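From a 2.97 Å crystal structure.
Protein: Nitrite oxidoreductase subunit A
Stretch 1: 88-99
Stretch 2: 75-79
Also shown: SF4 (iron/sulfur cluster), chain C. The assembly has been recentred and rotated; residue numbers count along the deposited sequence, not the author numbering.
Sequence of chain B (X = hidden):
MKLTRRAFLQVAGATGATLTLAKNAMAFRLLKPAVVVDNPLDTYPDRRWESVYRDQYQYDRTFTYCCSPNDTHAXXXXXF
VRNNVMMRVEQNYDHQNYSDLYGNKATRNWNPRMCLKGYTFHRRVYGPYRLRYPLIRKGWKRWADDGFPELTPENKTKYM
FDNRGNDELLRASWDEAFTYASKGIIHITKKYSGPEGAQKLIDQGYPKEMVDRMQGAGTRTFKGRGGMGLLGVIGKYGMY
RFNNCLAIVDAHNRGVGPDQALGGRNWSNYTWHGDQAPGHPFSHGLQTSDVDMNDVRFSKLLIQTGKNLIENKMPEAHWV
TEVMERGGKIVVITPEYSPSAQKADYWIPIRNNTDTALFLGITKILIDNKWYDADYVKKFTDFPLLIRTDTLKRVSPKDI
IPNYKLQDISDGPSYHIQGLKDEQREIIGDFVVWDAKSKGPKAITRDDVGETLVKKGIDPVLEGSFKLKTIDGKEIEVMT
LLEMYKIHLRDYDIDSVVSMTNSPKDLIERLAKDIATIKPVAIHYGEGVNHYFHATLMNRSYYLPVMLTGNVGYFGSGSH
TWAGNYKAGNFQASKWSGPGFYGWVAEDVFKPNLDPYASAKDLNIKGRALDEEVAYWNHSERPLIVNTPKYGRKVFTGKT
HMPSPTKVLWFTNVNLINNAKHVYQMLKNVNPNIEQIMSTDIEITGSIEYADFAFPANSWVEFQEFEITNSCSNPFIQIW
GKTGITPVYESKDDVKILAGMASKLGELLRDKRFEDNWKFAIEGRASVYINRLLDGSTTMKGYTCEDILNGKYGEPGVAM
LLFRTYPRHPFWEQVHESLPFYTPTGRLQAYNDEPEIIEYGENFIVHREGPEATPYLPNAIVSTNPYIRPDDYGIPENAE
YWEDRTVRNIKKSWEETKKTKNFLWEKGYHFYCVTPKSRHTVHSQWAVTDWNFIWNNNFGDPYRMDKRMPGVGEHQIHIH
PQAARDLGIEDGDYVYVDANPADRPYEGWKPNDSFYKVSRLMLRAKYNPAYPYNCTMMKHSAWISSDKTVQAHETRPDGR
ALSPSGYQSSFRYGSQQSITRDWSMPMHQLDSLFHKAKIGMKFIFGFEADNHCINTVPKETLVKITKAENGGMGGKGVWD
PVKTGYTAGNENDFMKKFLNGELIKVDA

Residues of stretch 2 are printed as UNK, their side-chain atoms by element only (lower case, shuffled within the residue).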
# COMPACT_ATOMS: atom_id res chain seq x y z
N ARG B 88 15.99 -2.43 -9.12
CA ARG B 88 14.72 -1.68 -9.02
C ARG B 88 13.74 -2.27 -10.01
O ARG B 88 14.04 -3.26 -10.62
CB ARG B 88 14.92 -0.19 -9.29
CG ARG B 88 15.54 0.13 -10.63
CD ARG B 88 15.82 1.60 -10.82
NE ARG B 88 16.68 1.86 -11.94
CZ ARG B 88 17.98 1.85 -11.85
NH1 ARG B 88 18.74 2.09 -12.89
NH2 ARG B 88 18.54 1.60 -10.70
N VAL B 89 12.57 -1.67 -10.10
CA VAL B 89 11.51 -2.15 -11.02
C VAL B 89 10.79 -0.95 -11.60
O VAL B 89 10.98 0.15 -11.12
CB VAL B 89 10.54 -3.01 -10.22
CG1 VAL B 89 9.40 -2.19 -9.71
CG2 VAL B 89 10.03 -4.18 -11.00
N GLU B 90 10.09 -1.14 -12.70
CA GLU B 90 9.28 -0.04 -13.25
C GLU B 90 8.14 -0.62 -14.06
O GLU B 90 8.19 -1.78 -14.39
CB GLU B 90 10.09 0.87 -14.16
CG GLU B 90 9.38 2.17 -14.46
CD GLU B 90 10.19 3.28 -15.06
OE1 GLU B 90 9.66 3.99 -15.86
OE2 GLU B 90 11.34 3.41 -14.71
N GLN B 91 7.12 0.17 -14.29
CA GLN B 91 6.03 -0.30 -15.12
C GLN B 91 6.54 -0.57 -16.53
O GLN B 91 7.51 0.03 -17.00
CB GLN B 91 4.90 0.71 -15.18
CG GLN B 91 4.14 0.89 -13.88
CD GLN B 91 4.78 1.91 -12.98
OE1 GLN B 91 5.86 2.43 -13.27
NE2 GLN B 91 4.11 2.23 -11.88
N ASN B 92 5.88 -1.51 -17.21
CA ASN B 92 6.30 -1.86 -18.55
C ASN B 92 5.77 -0.90 -19.60
O ASN B 92 6.38 -0.78 -20.67
CB ASN B 92 5.84 -3.29 -18.89
CG ASN B 92 6.77 -3.98 -19.86
OD1 ASN B 92 7.84 -3.47 -20.18
ND2 ASN B 92 6.36 -5.15 -20.33
N TYR B 93 4.68 -0.19 -19.31
CA TYR B 93 4.01 0.68 -20.28
C TYR B 93 3.74 -0.10 -21.57
O TYR B 93 4.22 0.23 -22.66
CB TYR B 93 4.83 1.95 -20.54
CG TYR B 93 4.71 2.99 -19.45
CD1 TYR B 93 3.74 3.99 -19.51
CD2 TYR B 93 5.56 2.97 -18.35
CE1 TYR B 93 3.63 4.94 -18.51
CE2 TYR B 93 5.45 3.92 -17.34
CZ TYR B 93 4.48 4.90 -17.43
OH TYR B 93 4.36 5.84 -16.44
N ASP B 94 2.97 -1.17 -21.41
CA ASP B 94 2.78 -2.17 -22.45
C ASP B 94 1.34 -2.46 -22.83
O ASP B 94 1.10 -3.30 -23.70
CB ASP B 94 3.42 -3.49 -22.00
CG ASP B 94 2.91 -3.93 -20.64
OD1 ASP B 94 2.21 -3.14 -19.98
OD2 ASP B 94 3.21 -5.07 -20.23
N HIS B 95 0.36 -1.79 -22.21
CA HIS B 95 -1.03 -2.19 -22.40
C HIS B 95 -1.51 -1.93 -23.82
O HIS B 95 -2.38 -2.66 -24.31
CB HIS B 95 -1.91 -1.47 -21.38
CG HIS B 95 -1.60 -1.85 -19.97
ND1 HIS B 95 -0.70 -1.17 -19.19
CD2 HIS B 95 -2.07 -2.86 -19.19
CE1 HIS B 95 -0.62 -1.73 -18.00
NE2 HIS B 95 -1.44 -2.77 -17.98
N GLN B 96 -0.99 -0.90 -24.48
CA GLN B 96 -1.28 -0.67 -25.89
C GLN B 96 -1.06 -1.93 -26.72
O GLN B 96 -1.77 -2.16 -27.71
CB GLN B 96 -0.43 0.48 -26.43
CG GLN B 96 1.07 0.23 -26.40
CD GLN B 96 1.71 0.65 -25.09
OE1 GLN B 96 1.03 0.83 -24.08
NE2 GLN B 96 3.03 0.82 -25.11
N ASN B 97 -0.07 -2.74 -26.35
CA ASN B 97 0.32 -3.90 -27.14
C ASN B 97 -0.49 -5.15 -26.83
O ASN B 97 -0.37 -6.14 -27.57
CB ASN B 97 1.81 -4.19 -26.92
CG ASN B 97 2.70 -3.04 -27.36
OD1 ASN B 97 2.45 -2.41 -28.38
ND2 ASN B 97 3.73 -2.76 -26.57
N TYR B 98 -1.31 -5.14 -25.79
CA TYR B 98 -2.08 -6.34 -25.46
C TYR B 98 -3.18 -6.56 -26.50
O TYR B 98 -3.86 -5.62 -26.92
CB TYR B 98 -2.71 -6.22 -24.07
CG TYR B 98 -1.73 -6.15 -22.91
CD1 TYR B 98 -0.36 -6.30 -23.11
CD2 TYR B 98 -2.18 -5.95 -21.62
CE1 TYR B 98 0.53 -6.24 -22.05
CE2 TYR B 98 -1.31 -5.89 -20.55
CZ TYR B 98 0.05 -6.04 -20.78
OH TYR B 98 0.92 -5.98 -19.71
N SER B 99 -3.35 -7.82 -26.93
CA SER B 99 -4.31 -8.19 -27.97
C SER B 99 -4.73 -9.65 -27.78
O SER B 99 -4.12 -10.38 -26.99
CB SER B 99 -3.72 -7.93 -29.36
OG SER B 99 -2.67 -8.84 -29.63
N UNK B 75 -0.01 -7.56 -12.29
CA UNK B 75 0.67 -6.59 -13.14
C UNK B 75 1.83 -7.23 -13.89
O UNK B 75 2.51 -8.13 -13.39
c UNK B 75 1.18 -5.42 -12.30
s UNK B 75 -0.12 -4.39 -11.58
N UNK B 76 2.06 -6.73 -15.11
CA UNK B 76 3.21 -7.13 -15.91
C UNK B 76 4.35 -6.16 -15.61
O UNK B 76 4.19 -4.94 -15.74
n UNK B 76 5.36 -11.44 -17.73
n UNK B 76 3.85 -9.86 -18.47
c UNK B 76 2.86 -7.12 -17.39
c UNK B 76 4.04 -7.39 -18.29
c UNK B 76 4.64 -8.74 -17.99
c UNK B 76 4.21 -11.13 -18.33
n UNK B 76 3.43 -12.10 -18.79
N UNK B 77 5.49 -6.71 -15.21
CA UNK B 77 6.52 -5.96 -14.51
C UNK B 77 7.82 -5.96 -15.30
O UNK B 77 8.21 -6.98 -15.87
c UNK B 77 5.19 -5.46 -11.43
c UNK B 77 6.71 -6.59 -13.12
c UNK B 77 7.75 -5.87 -12.37
c UNK B 77 5.38 -6.61 -12.37
N UNK B 78 8.51 -4.81 -15.31
CA UNK B 78 9.84 -4.69 -15.90
C UNK B 78 10.83 -4.26 -14.81
O UNK B 78 10.74 -3.14 -14.29
c UNK B 78 9.85 -3.69 -17.06
n UNK B 78 10.38 -3.34 -20.04
c UNK B 78 11.21 -3.56 -17.72
c UNK B 78 11.17 -2.71 -18.98
n UNK B 78 12.05 -4.79 -20.67
c UNK B 78 10.82 -4.32 -20.82
n UNK B 78 10.03 -4.82 -21.76
N UNK B 79 11.78 -5.13 -14.49
CA UNK B 79 12.78 -4.88 -13.46
C UNK B 79 14.13 -4.60 -14.10
O UNK B 79 14.46 -5.16 -15.15
c UNK B 79 12.89 -6.06 -12.49
FE1 SF4 C . -0.30 -5.90 -6.99
FE2 SF4 C . 2.23 -6.41 -7.90
FE3 SF4 C . 1.48 -3.85 -7.29
FE4 SF4 C . 0.44 -5.08 -9.49
S1 SF4 C . 2.62 -4.55 -9.13
S2 SF4 C . -0.70 -3.86 -7.94
S3 SF4 C . 0.28 -7.22 -8.75
S4 SF4 C . 1.65 -5.60 -5.84

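Position 75 carries two side-chain atoms, one carbon and then one sulfur, unbranched. They touch nothing on stretch 1; instead the sulfur lies 2.3 Å from FE4 of the SF4 cluster, a metal-ligand bond length. A one-carbon thiolate bound to iron is cysteine, so this is Cys75, and its role here is to hold the cluster rather than the neighbouring strand.

Position 76 has seven side-chain atoms: a run of three carbons, a nitrogen, then a carbon bearing two more nitrogens. The contact is made by the stem: the first carbon is 3.2 Å from Tyr98 OH, and the next is 3.1 Å from Asp94 OD2 and 3.8 Å from Asn92 ND2. The planar fork on an unbranched stem is a guanidinium, and the residue is Arg76. Its CA-to-CB bond points toward stretch 1. The charged end makes no polar bond to stretch 1; its NE and NH2 are satisfied elsewhere in the structure.

Position 77 shows four carbons, forked at the first, with one arm two carbons long. The one-carbon arm ends 3.2 Å from Val89 CG2. Branching at the beta carbon with arms of unequal length means isoleucine, Ile77. Although its CA-to-CB bond points away from stretch 1, the short arm, CG2, still meets the partner strand. The long arm ends with CD1 3.6 Å from S1 of SF4, so one side chain packs against both a valine and the cluster.

Position 78 has seven side-chain atoms, four carbons and three nitrogens, repeating the pattern of three carbons, a nitrogen and a carbon carrying two nitrogens, again without a ring. The chain nitrogen is 2.5 Å from Asn92 OD1. This second guanidinium belongs to Arg78, but here the head group does the work. NE donates to that oxygen, and NH2 adds a weak hydrogen bond to the same Asn92 OD1 at 3.0 Å. The oxygen sits at the edge of the guanidinium, near its plane, where the N-H groups point. The backbone is equally engaged: Arg78 N donates to Glu90 O at 3.2 Å, and Glu90 N returns the bond to Arg78 O at 2.6 Å.

Position 79 has a single side-chain carbon, which lies 3.7 Å from Val89 CG2. One carbon and nothing beyond it is alanine, Ala79. Its CA comes within 3.9 Å of the CA of Val89, a close approach in a non-hydrogen-bonded antiparallel pair.

The contact works in two parts. Reciprocal backbone bonds between Glu90 and Arg78 fix the antiparallel register, and alternation then sorts the side chains: Val89 and Ala79 share one face, Glu90 and Arg78 the other. Beyond the strand, the chain of stretch 1 turns, and polar side chains take over. Asn92 accepts from Arg78 through OD1 while its ND2 donates to Asp94 OD2 at 3.2 Å; Tyr98 OH donates to that same OD2 at 2.5 Å. This linked trio lies along the Arg76 stem. The rule to read is that two arginines can serve one interface differently, one by its head group, the other by its aliphatic stem.

Stretch 2, residues 75-79: CRIRA
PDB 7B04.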